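Local coordinates for phosphotriesterase homology protein (Escherichia coli, PDB 1BF6) that hydrolyses phosphorylated glyceryl acetates and aromatic acetates and propionates, with two bound zinc ions as cofactor, at residues Q102-Q110 with A142-R152. Residues are numbered along the deposited sequence; the frame is centred on the assembly and turned at random.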
loop_
_atom_site.group_PDB
_atom_site.type_symbol
_atom_site.label_atom_id
_atom_site.label_comp_id
_atom_site.label_asym_id
_atom_site.label_seq_id
_atom_site.Cartn_x
_atom_site.Cartn_y
_atom_site.Cartn_z
ATOM N N GLN A 102 11.101 1.749 -18.139
ATOM C CA GLN A 102 10.335 2.436 -19.177
ATOM C C GLN A 102 8.848 2.120 -19.053
ATOM O O GLN A 102 8.000 2.987 -19.270
ATOM C CB GLN A 102 10.815 2.023 -20.570
ATOM C CG GLN A 102 12.197 2.524 -20.953
ATOM C CD GLN A 102 12.668 1.940 -22.276
ATOM O OE1 GLN A 102 12.179 0.896 -22.724
ATOM N NE2 GLN A 102 13.602 2.626 -22.923
ATOM N N GLU A 103 8.536 0.855 -18.775
ATOM C CA GLU A 103 7.152 0.425 -18.623
ATOM C C GLU A 103 6.488 1.191 -17.483
ATOM O O GLU A 103 5.384 1.704 -17.641
ATOM C CB GLU A 103 7.088 -1.077 -18.326
ATOM C CG GLU A 103 5.653 -1.612 -18.123
ATOM C CD GLU A 103 5.615 -3.080 -17.696
ATOM O OE1 GLU A 103 6.690 -3.686 -17.529
ATOM O OE2 GLU A 103 4.502 -3.615 -17.508
ATOM N N MET A 104 7.172 1.273 -16.343
ATOM C CA MET A 104 6.629 1.979 -15.181
ATOM C C MET A 104 6.429 3.465 -15.490
ATOM O O MET A 104 5.376 4.022 -15.198
ATOM C CB MET A 104 7.522 1.768 -13.959
ATOM C CG MET A 104 7.500 0.325 -13.438
ATOM S SD MET A 104 8.456 0.083 -11.951
ATOM C CE MET A 104 9.809 -0.901 -12.495
ATOM N N VAL A 105 7.404 4.083 -16.162
ATOM C CA VAL A 105 7.297 5.495 -16.538
ATOM C C VAL A 105 6.094 5.751 -17.459
ATOM O O VAL A 105 5.360 6.716 -17.252
ATOM C CB VAL A 105 8.621 6.022 -17.215
ATOM C CG1 VAL A 105 8.393 7.415 -17.812
ATOM C CG2 VAL A 105 9.761 6.050 -16.203
ATOM N N ASP A 106 5.855 4.880 -18.447
ATOM C CA ASP A 106 4.732 5.062 -19.361
ATOM C C ASP A 106 3.378 4.830 -18.683
ATOM O O ASP A 106 2.368 5.379 -19.106
ATOM C CB ASP A 106 4.850 4.144 -20.576
ATOM C CG ASP A 106 6.011 4.520 -21.505
ATOM O OD1 ASP A 106 6.689 5.551 -21.292
ATOM O OD2 ASP A 106 6.247 3.751 -22.453
ATOM N N GLU A 107 3.350 3.963 -17.682
ATOM C CA GLU A 107 2.102 3.704 -16.977
ATOM C C GLU A 107 1.739 4.940 -16.152
ATOM O O GLU A 107 0.558 5.249 -15.978
ATOM C CB GLU A 107 2.200 2.440 -16.118
ATOM C CG GLU A 107 2.156 1.154 -16.968
ATOM C CD GLU A 107 1.575 -0.058 -16.233
ATOM O OE1 GLU A 107 1.877 -0.255 -15.038
ATOM O OE2 GLU A 107 0.839 -0.827 -16.880
ATOM N N ILE A 108 2.770 5.672 -15.726
ATOM C CA ILE A 108 2.625 6.907 -14.950
ATOM C C ILE A 108 2.268 8.089 -15.859
ATOM O O ILE A 108 1.374 8.880 -15.542
ATOM C CB ILE A 108 3.944 7.238 -14.199
ATOM C CG1 ILE A 108 4.111 6.319 -12.999
ATOM C CG2 ILE A 108 4.018 8.723 -13.810
ATOM C CD1 ILE A 108 5.487 6.372 -12.384
ATOM N N GLU A 109 2.932 8.162 -17.018
ATOM C CA GLU A 109 2.758 9.259 -17.966
ATOM C C GLU A 109 1.643 9.156 -18.988
ATOM O O GLU A 109 0.985 10.151 -19.268
ATOM C CB GLU A 109 4.085 9.556 -18.711
ATOM C CG GLU A 109 5.298 9.797 -17.822
ATOM C CD GLU A 109 5.328 11.187 -17.199
ATOM O OE1 GLU A 109 4.260 11.803 -17.017
ATOM O OE2 GLU A 109 6.434 11.673 -16.888
ATOM N N GLN A 110 1.438 7.976 -19.571
ATOM C CA GLN A 110 0.405 7.811 -20.593
ATOM C C GLN A 110 -0.910 7.193 -20.116
ATOM O O GLN A 110 -1.985 7.646 -20.502
ATOM C CB GLN A 110 0.933 6.982 -21.768
ATOM C CG GLN A 110 2.302 7.397 -22.294
ATOM C CD GLN A 110 2.396 8.878 -22.615
ATOM O OE1 GLN A 110 1.488 9.466 -23.219
ATOM N NE2 GLN A 110 3.499 9.495 -22.199
ATOM N N ALA A 142 14.806 -0.787 -11.083
ATOM C CA ALA A 142 13.952 -0.221 -12.112
ATOM C C ALA A 142 13.022 0.816 -11.478
ATOM O O ALA A 142 12.760 1.857 -12.066
ATOM C CB ALA A 142 13.132 -1.318 -12.785
ATOM N N ALA A 143 12.527 0.511 -10.278
ATOM C CA ALA A 143 11.630 1.417 -9.560
ATOM C C ALA A 143 12.375 2.727 -9.267
ATOM O O ALA A 143 11.843 3.810 -9.506
ATOM C CB ALA A 143 11.141 0.763 -8.261
ATOM N N ALA A 144 13.625 2.598 -8.822
ATOM C CA ALA A 144 14.484 3.735 -8.525
ATOM C C ALA A 144 14.609 4.578 -9.797
ATOM O O ALA A 144 14.344 5.777 -9.772
ATOM C CB ALA A 144 15.834 3.252 -8.059
ATOM N N LEU A 145 14.928 3.937 -10.925
ATOM C CA LEU A 145 15.061 4.651 -12.199
ATOM C C LEU A 145 13.784 5.379 -12.594
ATOM O O LEU A 145 13.835 6.534 -13.029
ATOM C CB LEU A 145 15.467 3.692 -13.324
ATOM C CG LEU A 145 16.809 2.990 -13.100
ATOM C CD1 LEU A 145 17.139 2.081 -14.296
ATOM C CD2 LEU A 145 17.910 4.037 -12.873
ATOM N N ALA A 146 12.636 4.714 -12.449
ATOM C CA ALA A 146 11.355 5.331 -12.804
ATOM C C ALA A 146 11.032 6.519 -11.881
ATOM O O ALA A 146 10.471 7.521 -12.322
ATOM C CB ALA A 146 10.228 4.303 -12.752
ATOM N N HIS A 147 11.410 6.399 -10.611
ATOM C CA HIS A 147 11.163 7.457 -9.639
ATOM C C HIS A 147 12.076 8.646 -9.918
ATOM O O HIS A 147 11.662 9.794 -9.783
ATOM C CB HIS A 147 11.409 6.953 -8.217
ATOM C CG HIS A 147 11.641 8.054 -7.228
ATOM N ND1 HIS A 147 10.637 8.902 -6.812
ATOM C CD2 HIS A 147 12.777 8.500 -6.643
ATOM C CE1 HIS A 147 11.146 9.826 -6.018
ATOM N NE2 HIS A 147 12.442 9.604 -5.900
ATOM N N ASN A 148 13.332 8.364 -10.261
ATOM C CA ASN A 148 14.292 9.427 -10.549
ATOM C C ASN A 148 13.884 10.227 -11.787
ATOM O O ASN A 148 14.264 11.383 -11.943
ATOM C CB ASN A 148 15.716 8.856 -10.691
ATOM C CG ASN A 148 16.276 8.322 -9.365
ATOM O OD1 ASN A 148 15.806 8.683 -8.287
ATOM N ND2 ASN A 148 17.264 7.447 -9.447
ATOM N N GLN A 149 13.040 9.650 -12.631
ATOM C CA GLN A 149 12.601 10.351 -13.827
ATOM C C GLN A 149 11.265 11.069 -13.641
ATOM O O GLN A 149 11.073 12.180 -14.146
ATOM C CB GLN A 149 12.487 9.377 -15.016
ATOM C CG GLN A 149 13.826 8.840 -15.524
ATOM C CD GLN A 149 14.799 9.962 -15.935
ATOM O OE1 GLN A 149 14.437 10.874 -16.674
ATOM N NE2 GLN A 149 16.022 9.897 -15.433
ATOM N N THR A 150 10.357 10.448 -12.887
ATOM C CA THR A 150 9.011 11.001 -12.708
ATOM C C THR A 150 8.721 11.653 -11.371
ATOM O O THR A 150 7.754 12.402 -11.252
ATOM C CB THR A 150 7.933 9.911 -12.916
ATOM O OG1 THR A 150 8.058 8.928 -11.880
ATOM C CG2 THR A 150 8.087 9.250 -14.292
ATOM N N GLY A 151 9.513 11.318 -10.367
ATOM C CA GLY A 151 9.306 11.871 -9.043
ATOM C C GLY A 151 8.173 11.198 -8.277
ATOM O O GLY A 151 7.965 11.528 -7.113
ATOM N N ARG A 152 7.435 10.277 -8.906
ATOM C CA ARG A 152 6.340 9.597 -8.195
ATOM C C ARG A 152 6.928 8.722 -7.088
ATOM O O ARG A 152 7.967 8.069 -7.271
ATOM C CB ARG A 152 5.451 8.787 -9.143
ATOM C CG ARG A 152 4.767 9.601 -10.242
ATOM C CD ARG A 152 4.136 10.893 -9.731
ATOM N NE ARG A 152 3.105 10.660 -8.722
ATOM C CZ ARG A 152 2.868 11.459 -7.680
ATOM N NH1 ARG A 152 3.588 12.560 -7.496
ATOM N NH2 ARG A 152 1.931 11.136 -6.794
#
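Val105 and Ala146 are the nearest pair of CA atoms (5.5 Å) between 102-110 and 142-152, which lie on helices 97-109 and 134-150; the segment axes approach to 8.7 Å at a crossing angle of -41°. Ala146 CB meets Met104 CB and Val105 CG2, each at 3.9 Å. With CG2 set beside its backbone N and CG1 anti to it (chi1 170°), the two branches of Val105 divide between successive turns of 142-150: CG2 lies against Ala146, while CG1 crosses to Thr150 CG2 at 4.0 Å. Met104 runs out extended before bending at chi3 (-111°), which brings CE against Ala142 CB at 3.4 Å, a tight fit for two carbons. At the other end Ile108 and Thr150 meet tip to tip, CD1 lying 3.7 Å from OG1. That hydroxyl is turned back to its own helix, donating to Ala146 O at 2.8 Å, so the polar atom is satisfied where it borders the apolar isoleucine; Thr150 N reaches the same carbonyl from the opposite face. Ile108 CG2 also packs on Arg152 CG at 3.8 Å; the Arg152 guanidinium goes on to the carbonyls of Gly120 and Phe290, by NE and NH2 respectively. On the barrel side, Met104, Ile108 and Ala143 touch Ile122 of strand 122-126. Hydrogen bonds between the two segments are absent, and the packing is that of neighbouring outer helices of a TIM barrel, laid side by side over its parallel strands.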